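Local coordinates for protein D-alanyl transferase DltD (Enterococcus faecium TX0133A04, PDB 6PFX) that probably transfers D-alanine onto lipoteichoic acid in the Gram-positive cell wall, as a membrane-associated member of the DltD family, at residues 270-275 and 319-324; 277-282 and 325-330; 243-248 and 343-348; 105-110 and 312-317. All coordinates share one frame; numbering follows the deposited sequence.

Contact 1. Residues 270-275 and 319-324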
loop_
_atom_site.group_PDB
_atom_site.type_symbol
_atom_site.label_atom_id
_atom_site.label_comp_id
_atom_site.label_asym_id
_atom_site.label_seq_id
_atom_site.Cartn_x
_atom_site.Cartn_y
_atom_site.Cartn_z
ATOM N N PRO A 270 1.109 11.540 11.287
ATOM C CA PRO A 270 0.131 11.996 10.285
ATOM C C PRO A 270 -0.339 10.877 9.390
ATOM O O PRO A 270 -1.419 10.988 8.812
ATOM C CB PRO A 270 0.904 13.043 9.467
ATOM C CG PRO A 270 2.030 13.474 10.372
ATOM C CD PRO A 270 2.389 12.266 11.181
ATOM N N GLU A 271 0.434 9.795 9.262
ATOM C CA GLU A 271 0.048 8.702 8.380
ATOM C C GLU A 271 -1.290 8.077 8.768
ATOM O O GLU A 271 -1.975 7.513 7.906
ATOM C CB GLU A 271 1.138 7.627 8.363
ATOM C CG GLU A 271 0.858 6.487 7.368
ATOM C CD GLU A 271 1.102 6.816 5.894
ATOM O OE1 GLU A 271 1.786 7.808 5.571
ATOM O OE2 GLU A 271 0.614 6.038 5.037
ATOM N N PHE A 272 -1.663 8.125 10.052
ATOM C CA PHE A 272 -2.962 7.590 10.445
ATOM C C PHE A 272 -4.080 8.358 9.761
ATOM O O PHE A 272 -5.105 7.784 9.391
ATOM C CB PHE A 272 -3.137 7.643 11.965
ATOM C CG PHE A 272 -2.322 6.615 12.693
ATOM C CD1 PHE A 272 -2.736 5.297 12.755
ATOM C CD2 PHE A 272 -1.129 6.965 13.283
ATOM C CE1 PHE A 272 -1.981 4.350 13.395
ATOM C CE2 PHE A 272 -0.373 6.019 13.928
ATOM C CZ PHE A 272 -0.803 4.711 13.983
ATOM N N SER A 273 -3.898 9.667 9.595
ATOM C CA SER A 273 -4.896 10.496 8.929
ATOM C C SER A 273 -4.787 10.409 7.408
ATOM O O SER A 273 -5.818 10.428 6.721
ATOM C CB SER A 273 -4.807 11.917 9.477
ATOM O OG SER A 273 -5.101 11.920 10.873
ATOM N N ASP A 274 -3.572 10.286 6.852
ATOM C CA ASP A 274 -3.446 9.970 5.432
ATOM C C ASP A 274 -4.127 8.637 5.123
ATOM O O ASP A 274 -4.807 8.495 4.099
ATOM C CB ASP A 274 -1.976 9.915 4.991
ATOM C CG ASP A 274 -1.259 11.262 5.080
ATOM O OD1 ASP A 274 -1.882 12.303 5.361
ATOM O OD2 ASP A 274 -0.031 11.277 4.857
ATOM N N PHE A 275 -3.962 7.646 6.011
ATOM C CA PHE A 275 -4.617 6.351 5.851
ATOM C C PHE A 275 -6.131 6.498 5.891
ATOM O O PHE A 275 -6.846 5.806 5.155
ATOM C CB PHE A 275 -4.121 5.394 6.964
ATOM C CG PHE A 275 -4.633 3.985 6.818
ATOM C CD1 PHE A 275 -4.226 3.216 5.765
ATOM C CD2 PHE A 275 -5.493 3.424 7.746
ATOM C CE1 PHE A 275 -4.690 1.946 5.597
ATOM C CE2 PHE A 275 -5.962 2.126 7.578
ATOM C CZ PHE A 275 -5.564 1.395 6.500
ATOM N N LYS A 319 -6.015 -1.386 13.874
ATOM C CA LYS A 319 -7.191 -2.253 13.888
ATOM C C LYS A 319 -8.395 -1.559 14.509
ATOM O O LYS A 319 -9.520 -1.760 14.042
ATOM C CB LYS A 319 -6.864 -3.594 14.541
ATOM C CG LYS A 319 -5.915 -4.425 13.675
ATOM C CD LYS A 319 -5.856 -5.895 14.072
ATOM C CE LYS A 319 -5.680 -6.097 15.551
ATOM N NZ LYS A 319 -5.399 -7.539 15.828
ATOM N N PHE A 320 -8.185 -0.707 15.516
ATOM C CA PHE A 320 -9.288 0.105 16.018
ATOM C C PHE A 320 -9.827 1.013 14.919
ATOM O O PHE A 320 -11.045 1.115 14.718
ATOM C CB PHE A 320 -8.822 0.924 17.220
ATOM C CG PHE A 320 -9.880 1.815 17.783
ATOM C CD1 PHE A 320 -10.051 3.106 17.313
ATOM C CD2 PHE A 320 -10.716 1.356 18.782
ATOM C CE1 PHE A 320 -11.040 3.929 17.841
ATOM C CE2 PHE A 320 -11.697 2.168 19.308
ATOM C CZ PHE A 320 -11.869 3.449 18.829
ATOM N N GLN A 321 -8.933 1.654 14.162
ATOM C CA GLN A 321 -9.386 2.556 13.105
ATOM C C GLN A 321 -10.167 1.791 12.042
ATOM O O GLN A 321 -11.191 2.270 11.534
ATOM C CB GLN A 321 -8.183 3.270 12.473
ATOM C CG GLN A 321 -8.535 4.366 11.426
ATOM C CD GLN A 321 -7.318 5.211 11.060
ATOM O OE1 GLN A 321 -6.260 5.086 11.691
ATOM N NE2 GLN A 321 -7.448 6.048 10.037
ATOM N N LEU A 322 -9.698 0.588 11.708
ATOM C CA LEU A 322 -10.350 -0.241 10.701
ATOM C C LEU A 322 -11.678 -0.778 11.221
ATOM O O LEU A 322 -12.733 -0.531 10.627
ATOM C CB LEU A 322 -9.386 -1.369 10.302
ATOM C CG LEU A 322 -8.196 -0.929 9.445
ATOM C CD1 LEU A 322 -7.150 -2.007 9.303
ATOM C CD2 LEU A 322 -8.657 -0.511 8.052
ATOM N N ASN A 323 -11.638 -1.497 12.347
ATOM C CA ASN A 323 -12.815 -2.189 12.856
ATOM C C ASN A 323 -13.914 -1.215 13.257
ATOM O O ASN A 323 -15.103 -1.493 13.053
ATOM C CB ASN A 323 -12.435 -3.046 14.065
ATOM C CG ASN A 323 -11.573 -4.229 13.707
ATOM O OD1 ASN A 323 -11.562 -4.699 12.566
ATOM N ND2 ASN A 323 -10.867 -4.746 14.698
ATOM N N SER A 324 -13.544 -0.082 13.858
ATOM C CA SER A 324 -14.559 0.857 14.314
ATOM C C SER A 324 -15.379 1.399 13.154
ATOM O O SER A 324 -16.486 1.903 13.368
ATOM C CB SER A 324 -13.927 2.032 15.067
ATOM O OG SER A 324 -13.194 2.876 14.198
#
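Gln321 reaches across from helix 308-323 to Phe272 and Phe275 of helix 271-284. From CB the chain runs out extended, CG anti to the backbone N (chi1 -174°), and delivers the amide between the two phenylalanines. At its end Gln321 CD lies 3.8 Å from Phe272 O. NE2 gives that carbonyl a nearly straight hydrogen bond, 3.0 Å from Gln321 NE2 to Phe272 O with 173° at the hydrogen; the oxygen lies almost in the amide plane, whereas the donor is tilted from the carbonyl plane. Here the segments 271-275 and 319-323 run nearly parallel, at 20°, within the α/β SGNH-hydrolase-type fold with its parallel sheet. Gln321 NE2 also borders the edge of the Phe275 ring, 4.0 Å from Phe275 CD2, and has a second acceptor in Gln276 OE1. Gln321 OE1 sits at the rim of Phe272, 3.7 Å from Phe272 CD1, and takes a hydrogen bond from Trp386 NE1, so both ends of this buried amide are satisfied. The next residue, Leu322, brings CD2 to the edge of the Phe275 ring at CE2, 3.8 Å away.

Contact 2. Residues 277-282 and 325-330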
loop_
_atom_site.group_PDB
_atom_site.type_symbol
_atom_site.label_atom_id
_atom_site.label_comp_id
_atom_site.label_asym_id
_atom_site.label_seq_id
_atom_site.Cartn_x
_atom_site.Cartn_y
_atom_site.Cartn_z
ATOM N N LEU A 277 -7.792 8.822 4.559
ATOM C CA LEU A 277 -8.208 9.152 3.202
ATOM C C LEU A 277 -8.468 7.887 2.398
ATOM O O LEU A 277 -9.480 7.782 1.697
ATOM C CB LEU A 277 -7.126 9.976 2.509
ATOM C CG LEU A 277 -6.909 11.403 2.986
ATOM C CD1 LEU A 277 -5.695 12.018 2.323
ATOM C CD2 LEU A 277 -8.124 12.224 2.612
ATOM N N VAL A 278 -7.547 6.923 2.470
ATOM C CA VAL A 278 -7.738 5.635 1.807
ATOM C C VAL A 278 -9.045 4.989 2.239
ATOM O O VAL A 278 -9.812 4.514 1.401
ATOM C CB VAL A 278 -6.536 4.721 2.109
ATOM C CG1 VAL A 278 -6.808 3.311 1.693
ATOM C CG2 VAL A 278 -5.255 5.281 1.463
ATOM N N LEU A 279 -9.302 4.925 3.550
ATOM C CA LEU A 279 -10.534 4.317 4.053
ATOM C C LEU A 279 -11.775 5.056 3.561
ATOM O O LEU A 279 -12.788 4.432 3.215
ATOM C CB LEU A 279 -10.491 4.291 5.579
ATOM C CG LEU A 279 -9.339 3.497 6.199
ATOM C CD1 LEU A 279 -9.559 3.356 7.711
ATOM C CD2 LEU A 279 -9.211 2.129 5.535
ATOM N N ASP A 280 -11.718 6.386 3.539
ATOM C CA ASP A 280 -12.825 7.186 3.027
ATOM C C ASP A 280 -13.170 6.771 1.605
ATOM O O ASP A 280 -14.341 6.539 1.280
ATOM C CB ASP A 280 -12.406 8.655 3.119
ATOM C CG ASP A 280 -13.542 9.632 2.868
ATOM O OD1 ASP A 280 -13.781 9.969 1.689
ATOM O OD2 ASP A 280 -14.162 10.092 3.856
ATOM N N GLN A 281 -12.163 6.652 0.746
ATOM C CA GLN A 281 -12.424 6.324 -0.648
ATOM C C GLN A 281 -12.843 4.868 -0.819
ATOM O O GLN A 281 -13.726 4.572 -1.626
ATOM C CB GLN A 281 -11.209 6.674 -1.504
ATOM C CG GLN A 281 -11.443 6.599 -3.003
ATOM C CD GLN A 281 -12.388 7.677 -3.522
ATOM O OE1 GLN A 281 -12.680 8.645 -2.835
ATOM N NE2 GLN A 281 -12.872 7.499 -4.744
ATOM N N LEU A 282 -12.229 3.944 -0.074
ATOM C CA LEU A 282 -12.633 2.546 -0.150
ATOM C C LEU A 282 -14.088 2.400 0.248
ATOM O O LEU A 282 -14.855 1.684 -0.404
ATOM C CB LEU A 282 -11.742 1.696 0.752
ATOM C CG LEU A 282 -10.326 1.552 0.218
ATOM C CD1 LEU A 282 -9.451 1.019 1.354
ATOM C CD2 LEU A 282 -10.231 0.613 -0.924
ATOM N N GLN A 325 -14.848 1.335 11.938
ATOM C CA GLN A 325 -15.527 1.870 10.772
ATOM C C GLN A 325 -16.071 0.790 9.854
ATOM O O GLN A 325 -16.652 1.113 8.810
ATOM C CB GLN A 325 -14.561 2.788 10.011
ATOM C CG GLN A 325 -14.028 3.938 10.882
ATOM C CD GLN A 325 -13.195 4.902 10.069
ATOM O OE1 GLN A 325 -13.702 5.905 9.548
ATOM N NE2 GLN A 325 -11.905 4.610 9.955
ATOM N N GLY A 326 -15.944 -0.475 10.230
ATOM C CA GLY A 326 -16.547 -1.556 9.482
ATOM C C GLY A 326 -15.604 -2.366 8.623
ATOM O O GLY A 326 -16.063 -3.300 7.945
ATOM N N PHE A 327 -14.311 -2.048 8.631
ATOM C CA PHE A 327 -13.307 -2.825 7.912
ATOM C C PHE A 327 -12.847 -3.933 8.848
ATOM O O PHE A 327 -12.027 -3.705 9.737
ATOM C CB PHE A 327 -12.147 -1.926 7.514
ATOM C CG PHE A 327 -12.513 -0.812 6.555
ATOM C CD1 PHE A 327 -12.505 -1.032 5.185
ATOM C CD2 PHE A 327 -12.812 0.453 7.018
ATOM C CE1 PHE A 327 -12.796 -0.027 4.306
ATOM C CE2 PHE A 327 -13.093 1.463 6.147
ATOM C CZ PHE A 327 -13.096 1.222 4.775
ATOM N N ASN A 328 -13.393 -5.138 8.669
ATOM C CA ASN A 328 -13.163 -6.212 9.625
ATOM C C ASN A 328 -12.409 -7.389 9.021
ATOM O O ASN A 328 -12.262 -8.424 9.685
ATOM C CB ASN A 328 -14.487 -6.722 10.208
ATOM C CG ASN A 328 -15.233 -5.666 10.977
ATOM O OD1 ASN A 328 -16.409 -5.398 10.719
ATOM N ND2 ASN A 328 -14.565 -5.070 11.936
ATOM N N ARG A 329 -11.913 -7.249 7.796
ATOM C CA ARG A 329 -11.204 -8.321 7.095
ATOM C C ARG A 329 -9.725 -7.953 7.093
ATOM O O ARG A 329 -9.265 -7.172 6.252
ATOM C CB ARG A 329 -11.740 -8.489 5.681
ATOM C CG ARG A 329 -11.186 -9.697 4.944
ATOM C CD ARG A 329 -11.684 -9.754 3.512
ATOM N NE ARG A 329 -13.118 -9.953 3.362
ATOM C CZ ARG A 329 -13.984 -8.971 3.122
ATOM N NH1 ARG A 329 -13.572 -7.715 3.054
ATOM N NH2 ARG A 329 -15.272 -9.246 2.974
ATOM N N ILE A 330 -8.994 -8.516 8.048
ATOM C CA ILE A 330 -7.641 -8.085 8.369
ATOM C C ILE A 330 -6.826 -9.334 8.650
ATOM O O ILE A 330 -7.205 -10.151 9.496
ATOM C CB ILE A 330 -7.606 -7.164 9.605
ATOM C CG1 ILE A 330 -8.494 -5.936 9.419
ATOM C CG2 ILE A 330 -6.158 -6.730 9.906
ATOM C CD1 ILE A 330 -8.674 -5.116 10.666
#
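Leu279 and Phe327 both carry CG anti to their carbonyl carbon, with chi1 of -60° and -63°, and these torsions set the leucine's isobutyl group over one face of the phenylalanine ring. The ring belongs to the connection that leaves helix 308-323 through a Schellman motif, with Gly326 at positive phi, and leads into strand 330-332, one of the two outermost strands of the parallel sheet. Leu279 CD2 stands 4.1 Å from the ring centroid, only 14° off the normal, a CH-pi contact displaced somewhat toward the rim. Lower on the same side chain, Leu279 CB packs against Phe327 CE2 at 3.9 Å, while the backbone oxygen Leu279 O lies 3.6 Å from Phe327 CZ. One turn further along helix 271-284, Leu282 adds its CB, coming obliquely to within 4.1 Å of Phe327 CE1. The aromatic ring is thus wedged against two successive turns of the helix, and Tyr375 stacks on it from elsewhere in the chain. Gln325 meets the other methyl of Leu279, its extended side chain crossing the leucine at about a right angle. Its amide is buried and engaged beyond this pair: NE2 donates to Gln321 O, and OE1 accepts from Asp378 N and Gln276 NE2. Leu279 CD1 lies 3.5 Å from Gln325 NE2.

Contact 3. Residues 243-248 and 343-348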
loop_
_atom_site.group_PDB
_atom_site.type_symbol
_atom_site.label_atom_id
_atom_site.label_comp_id
_atom_site.label_asym_id
_atom_site.label_seq_id
_atom_site.Cartn_x
_atom_site.Cartn_y
_atom_site.Cartn_z
ATOM N N ASN A 243 20.614 -12.941 1.575
ATOM C CA ASN A 243 22.046 -12.673 1.450
ATOM C C ASN A 243 22.352 -11.343 0.760
ATOM O O ASN A 243 23.140 -10.547 1.277
ATOM C CB ASN A 243 22.745 -13.841 0.747
ATOM C CG ASN A 243 22.817 -15.076 1.616
ATOM O OD1 ASN A 243 22.361 -15.070 2.755
ATOM N ND2 ASN A 243 23.389 -16.148 1.078
ATOM N N ASP A 244 21.762 -11.078 -0.414
ATOM C CA ASP A 244 22.166 -9.865 -1.130
ATOM C C ASP A 244 21.725 -8.606 -0.390
ATOM O O ASP A 244 22.430 -7.591 -0.422
ATOM C CB ASP A 244 21.694 -9.890 -2.588
ATOM C CG ASP A 244 20.188 -9.873 -2.729
ATOM O OD1 ASP A 244 19.490 -10.247 -1.771
ATOM O OD2 ASP A 244 19.695 -9.500 -3.818
ATOM N N PHE A 245 20.592 -8.664 0.312
ATOM C CA PHE A 245 20.162 -7.534 1.123
ATOM C C PHE A 245 21.155 -7.281 2.245
ATOM O O PHE A 245 21.542 -6.137 2.507
ATOM C CB PHE A 245 18.784 -7.827 1.706
ATOM C CG PHE A 245 18.207 -6.697 2.513
ATOM C CD1 PHE A 245 18.546 -6.527 3.842
ATOM C CD2 PHE A 245 17.325 -5.802 1.938
ATOM C CE1 PHE A 245 17.998 -5.495 4.580
ATOM C CE2 PHE A 245 16.779 -4.773 2.676
ATOM C CZ PHE A 245 17.118 -4.616 3.991
ATOM N N TYR A 246 21.579 -8.340 2.928
ATOM C CA TYR A 246 22.540 -8.164 4.003
ATOM C C TYR A 246 23.830 -7.547 3.471
ATOM O O TYR A 246 24.337 -6.557 4.016
ATOM C CB TYR A 246 22.812 -9.498 4.705
ATOM C CG TYR A 246 23.826 -9.328 5.821
ATOM C CD1 TYR A 246 23.454 -8.767 7.040
ATOM C CD2 TYR A 246 25.156 -9.687 5.640
ATOM C CE1 TYR A 246 24.367 -8.578 8.044
ATOM C CE2 TYR A 246 26.078 -9.503 6.653
ATOM C CZ TYR A 246 25.666 -8.949 7.851
ATOM O OH TYR A 246 26.532 -8.732 8.891
ATOM N N THR A 247 24.352 -8.106 2.377
ATOM C CA THR A 247 25.624 -7.648 1.830
ATOM C C THR A 247 25.560 -6.185 1.409
ATOM O O THR A 247 26.460 -5.400 1.728
ATOM C CB THR A 247 26.018 -8.544 0.659
ATOM O OG1 THR A 247 26.185 -9.886 1.133
ATOM C CG2 THR A 247 27.320 -8.078 0.034
ATOM N N HIS A 248 24.495 -5.793 0.707
ATOM C CA HIS A 248 24.438 -4.465 0.112
ATOM C C HIS A 248 23.880 -3.402 1.044
ATOM O O HIS A 248 24.202 -2.222 0.869
ATOM C CB HIS A 248 23.602 -4.495 -1.173
ATOM C CG HIS A 248 24.182 -5.361 -2.247
ATOM N ND1 HIS A 248 23.448 -5.810 -3.323
ATOM C CD2 HIS A 248 25.431 -5.859 -2.409
ATOM C CE1 HIS A 248 24.218 -6.549 -4.101
ATOM N NE2 HIS A 248 25.426 -6.598 -3.567
ATOM N N MET A 343 9.652 -12.934 6.549
ATOM C CA MET A 343 10.098 -11.748 5.839
ATOM C C MET A 343 11.360 -12.079 5.059
ATOM O O MET A 343 12.161 -12.924 5.472
ATOM C CB MET A 343 10.390 -10.610 6.813
ATOM C CG MET A 343 9.292 -10.412 7.811
ATOM S SD MET A 343 7.772 -9.918 7.026
ATOM C CE MET A 343 8.153 -8.215 6.672
ATOM N N GLU A 344 11.506 -11.427 3.903
ATOM C CA GLU A 344 12.703 -11.561 3.083
ATOM C C GLU A 344 13.862 -10.782 3.685
ATOM O O GLU A 344 15.019 -11.189 3.546
ATOM C CB GLU A 344 12.405 -11.065 1.658
ATOM C CG GLU A 344 13.554 -11.287 0.690
ATOM C CD GLU A 344 13.256 -10.832 -0.723
ATOM O OE1 GLU A 344 13.867 -9.838 -1.185
ATOM O OE2 GLU A 344 12.434 -11.502 -1.372
ATOM N N ASP A 345 13.573 -9.684 4.371
ATOM C CA ASP A 345 14.608 -8.813 4.916
ATOM C C ASP A 345 14.033 -8.104 6.134
ATOM O O ASP A 345 13.266 -8.698 6.897
ATOM C CB ASP A 345 15.103 -7.857 3.833
ATOM C CG ASP A 345 13.980 -7.101 3.160
ATOM O OD1 ASP A 345 13.019 -6.736 3.865
ATOM O OD2 ASP A 345 14.042 -6.890 1.924
ATOM N N THR A 346 14.399 -6.849 6.341
ATOM C CA THR A 346 13.989 -6.154 7.552
ATOM C C THR A 346 12.585 -5.574 7.489
ATOM O O THR A 346 12.058 -5.144 8.521
ATOM C CB THR A 346 14.919 -4.975 7.795
ATOM O OG1 THR A 346 14.907 -4.137 6.633
ATOM C CG2 THR A 346 16.322 -5.447 8.041
ATOM N N ILE A 347 11.965 -5.504 6.326
ATOM C CA ILE A 347 10.652 -4.886 6.324
ATOM C C ILE A 347 9.701 -5.543 5.340
ATOM O O ILE A 347 8.488 -5.319 5.408
ATOM C CB ILE A 347 10.747 -3.368 6.050
ATOM C CG1 ILE A 347 11.452 -3.119 4.715
ATOM C CG2 ILE A 347 11.451 -2.647 7.209
ATOM C CD1 ILE A 347 11.156 -1.764 4.126
ATOM N N HIS A 348 10.231 -6.358 4.430
ATOM C CA HIS A 348 9.468 -6.829 3.283
ATOM C C HIS A 348 9.042 -8.279 3.445
ATOM O O HIS A 348 9.874 -9.153 3.721
ATOM C CB HIS A 348 10.298 -6.710 2.002
ATOM C CG HIS A 348 10.727 -5.315 1.695
ATOM N ND1 HIS A 348 12.042 -4.976 1.462
ATOM C CD2 HIS A 348 10.016 -4.170 1.588
ATOM C CE1 HIS A 348 12.123 -3.678 1.232
ATOM N NE2 HIS A 348 10.907 -3.166 1.301
#
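Phe245 lays one face of its ring over Asp345, and the aspartate's CB is centred on it, 3.4 Å from the ring centroid and 6° off the normal, a close CH-pi contact. The phenylalanine reaches there with CG anti to the backbone N. Asp345 holds CG between its own N and carbonyl carbon (chi1 53°); its carboxylate, inclined 35° to the ring plane, brings Asp345 OD2 to 3.5 Å from Phe245 CD2. Thr346 comes across the far end of the ring, with Thr346 OG1 3.5 Å from Phe245 CZ and CG2 close to CE1.

The carboxylate is fixed by three hydrogen bonds within its own loop. Asp345 OD1 accepts from Ile347 N at 2.9 Å, an Asx turn, and also from His348 N, completing an Asx motif. Asp345 OD2 uses its syn lone pair for His348 ND1, at 2.8 Å and nearly in the plane of the imidazole. The other ring nitrogen, His348 NE2, is hydrogen-bonded to Ser46 OG, so Ser46, His348 and Asp345 have the geometry of a charge relay, consistent with the catalytic triad of SGNH hydrolases. Helix 243-250 packs through Phe245 against the loop that runs from strand 330-332 to helix 351-365.

Contact 4. Residues 105-110 and 312-317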
loop_
_atom_site.group_PDB
_atom_site.type_symbol
_atom_site.label_atom_id
_atom_site.label_comp_id
_atom_site.label_asym_id
_atom_site.label_seq_id
_atom_site.Cartn_x
_atom_site.Cartn_y
_atom_site.Cartn_z
ATOM N N GLN A 105 6.111 0.824 9.126
ATOM C CA GLN A 105 7.169 1.820 9.007
ATOM C C GLN A 105 6.696 3.106 8.353
ATOM O O GLN A 105 7.386 4.127 8.433
ATOM C CB GLN A 105 8.332 1.268 8.183
ATOM C CG GLN A 105 8.943 0.013 8.748
ATOM C CD GLN A 105 8.082 -1.220 8.511
ATOM O OE1 GLN A 105 7.307 -1.282 7.545
ATOM N NE2 GLN A 105 8.187 -2.193 9.411
ATOM N N TRP A 106 5.538 3.090 7.706
ATOM C CA TRP A 106 5.019 4.336 7.181
ATOM C C TRP A 106 4.680 5.318 8.291
ATOM O O TRP A 106 4.672 6.532 8.064
ATOM C CB TRP A 106 3.721 4.084 6.438
ATOM C CG TRP A 106 3.806 3.327 5.169
ATOM C CD1 TRP A 106 4.925 2.993 4.461
ATOM C CD2 TRP A 106 2.693 2.804 4.444
ATOM N NE1 TRP A 106 4.563 2.303 3.318
ATOM C CE2 TRP A 106 3.196 2.169 3.296
ATOM C CE3 TRP A 106 1.313 2.815 4.660
ATOM C CZ2 TRP A 106 2.357 1.551 2.360
ATOM C CZ3 TRP A 106 0.486 2.198 3.740
ATOM C CH2 TRP A 106 1.009 1.572 2.609
ATOM N N PHE A 107 4.347 4.807 9.472
ATOM C CA PHE A 107 3.702 5.584 10.524
ATOM C C PHE A 107 4.709 6.227 11.459
ATOM O O PHE A 107 4.617 6.143 12.677
ATOM C CB PHE A 107 2.720 4.679 11.253
ATOM C CG PHE A 107 1.561 4.226 10.374
ATOM C CD1 PHE A 107 1.701 3.190 9.442
ATOM C CD2 PHE A 107 0.341 4.874 10.457
ATOM C CE1 PHE A 107 0.620 2.813 8.624
ATOM C CE2 PHE A 107 -0.722 4.503 9.669
ATOM C CZ PHE A 107 -0.588 3.460 8.750
ATOM N N VAL A 108 5.659 6.932 10.858
ATOM C CA VAL A 108 6.672 7.643 11.626
ATOM C C VAL A 108 6.153 9.013 12.065
ATOM O O VAL A 108 5.193 9.561 11.518
ATOM C CB VAL A 108 8.009 7.753 10.859
ATOM C CG1 VAL A 108 8.670 6.382 10.739
ATOM C CG2 VAL A 108 7.807 8.409 9.499
ATOM N N LYS A 109 6.839 9.588 13.059
ATOM C CA LYS A 109 6.345 10.773 13.757
ATOM C C LYS A 109 5.982 11.903 12.804
ATOM O O LYS A 109 4.971 12.590 13.002
ATOM C CB LYS A 109 7.408 11.242 14.765
ATOM C CG LYS A 109 7.023 12.490 15.560
ATOM C CD LYS A 109 8.065 12.832 16.639
ATOM C CE LYS A 109 7.603 13.979 17.535
ATOM N NZ LYS A 109 8.566 14.241 18.656
ATOM N N ASN A 110 6.795 12.130 11.778
ATOM C CA ASN A 110 6.569 13.237 10.861
ATOM C C ASN A 110 5.848 12.816 9.589
ATOM O O ASN A 110 5.616 13.659 8.717
ATOM C CB ASN A 110 7.896 13.913 10.496
ATOM C CG ASN A 110 8.556 14.591 11.684
ATOM O OD1 ASN A 110 7.886 15.041 12.611
ATOM N ND2 ASN A 110 9.878 14.666 11.657
ATOM N N GLN A 312 2.956 -4.178 18.371
ATOM C CA GLN A 312 1.639 -4.661 18.763
ATOM C C GLN A 312 0.695 -3.508 19.072
ATOM O O GLN A 312 -0.513 -3.613 18.831
ATOM C CB GLN A 312 1.762 -5.590 19.969
ATOM C CG GLN A 312 2.409 -6.890 19.634
ATOM C CD GLN A 312 3.023 -7.593 20.829
ATOM O OE1 GLN A 312 2.718 -7.281 21.981
ATOM N NE2 GLN A 312 3.912 -8.543 20.556
ATOM N N GLY A 313 1.218 -2.425 19.657
ATOM C CA GLY A 313 0.417 -1.233 19.872
ATOM C C GLY A 313 0.038 -0.546 18.576
ATOM O O GLY A 313 -1.099 -0.084 18.420
ATOM N N PHE A 314 0.978 -0.467 17.625
ATOM C CA PHE A 314 0.620 0.030 16.304
ATOM C C PHE A 314 -0.545 -0.775 15.731
ATOM O O PHE A 314 -1.526 -0.214 15.216
ATOM C CB PHE A 314 1.800 -0.003 15.319
ATOM C CG PHE A 314 1.341 0.097 13.898
ATOM C CD1 PHE A 314 1.000 1.324 13.347
ATOM C CD2 PHE A 314 1.180 -1.039 13.133
ATOM C CE1 PHE A 314 0.531 1.417 12.061
ATOM C CE2 PHE A 314 0.699 -0.948 11.845
ATOM C CZ PHE A 314 0.353 0.285 11.319
ATOM N N ALA A 315 -0.446 -2.104 15.802
ATOM C CA ALA A 315 -1.488 -2.947 15.225
ATOM C C ALA A 315 -2.813 -2.737 15.939
ATOM O O ALA A 315 -3.861 -2.661 15.294
ATOM C CB ALA A 315 -1.076 -4.410 15.307
ATOM N N LYS A 316 -2.784 -2.604 17.272
ATOM C CA LYS A 316 -4.011 -2.322 18.012
ATOM C C LYS A 316 -4.655 -1.034 17.519
ATOM O O LYS A 316 -5.877 -0.975 17.325
ATOM C CB LYS A 316 -3.706 -2.205 19.510
ATOM C CG LYS A 316 -4.941 -2.011 20.404
ATOM C CD LYS A 316 -4.599 -1.994 21.891
ATOM C CE LYS A 316 -5.844 -2.150 22.739
ATOM N NZ LYS A 316 -6.355 -0.858 23.217
ATOM N N LYS A 317 -3.842 0.001 17.311
ATOM C CA LYS A 317 -4.354 1.301 16.906
ATOM C C LYS A 317 -4.934 1.249 15.495
ATOM O O LYS A 317 -6.034 1.767 15.244
ATOM C CB LYS A 317 -3.247 2.352 17.007
ATOM C CG LYS A 317 -3.724 3.755 16.690
ATOM C CD LYS A 317 -2.702 4.811 17.111
ATOM C CE LYS A 317 -3.118 6.198 16.641
ATOM N NZ LYS A 317 -2.200 7.251 17.210
#
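Phe107 and Phe314 make this buried contact between them, joining the loop after strand 97-101 to helix 308-323 in the α/β fold. Phe107 is the centre of an inverse gamma turn, and its side chain points toward the helix from there. Phe314, CG anti to the backbone N (chi1 162°), sends its ring out to meet it. The two side chains cross at about a right angle, with centroids 4.8 Å apart and planes 55° apart, an oblique pairing. On the Phe107 side a ring face receives the contact; Phe314 leads with its CE1–CZ bond, CE1 lying over that face toward the rim and Phe314 CZ 3.7 Å from Phe107 CE1. Phe272 of helix 271-284 touches both rings, meeting Phe107 at a similar inclination, so three phenylalanines gather where the loop and two helices come together. At the rim of the covered ring, Phe314 CE1 lies 3.4 Å from both Phe107 CD1 and Phe107 CG.

Overall arrangement
From the N terminus, 105-110 comes first, just past strand 97-101, and contact 4 closes the longest loop, some 200 residues, when helix 308-323 arrives. Segment 243-248 opens contact 3 inside that loop, but its partner 343-348 lies beyond it, so the two cross. Contacts 1 and 2 both start on helix 271-284, cross each other and nest within contact 3; each also crosses contact 4. Contact 1 joins helices 271-284 and 308-323; contact 2 ties the first of these to the loop before strand 330-332, and contact 4 ties the second to the loop after strand 97-101. Contact 3 stands away at the putative active site, linked to contact 4 by Ile347 packing on Gln105.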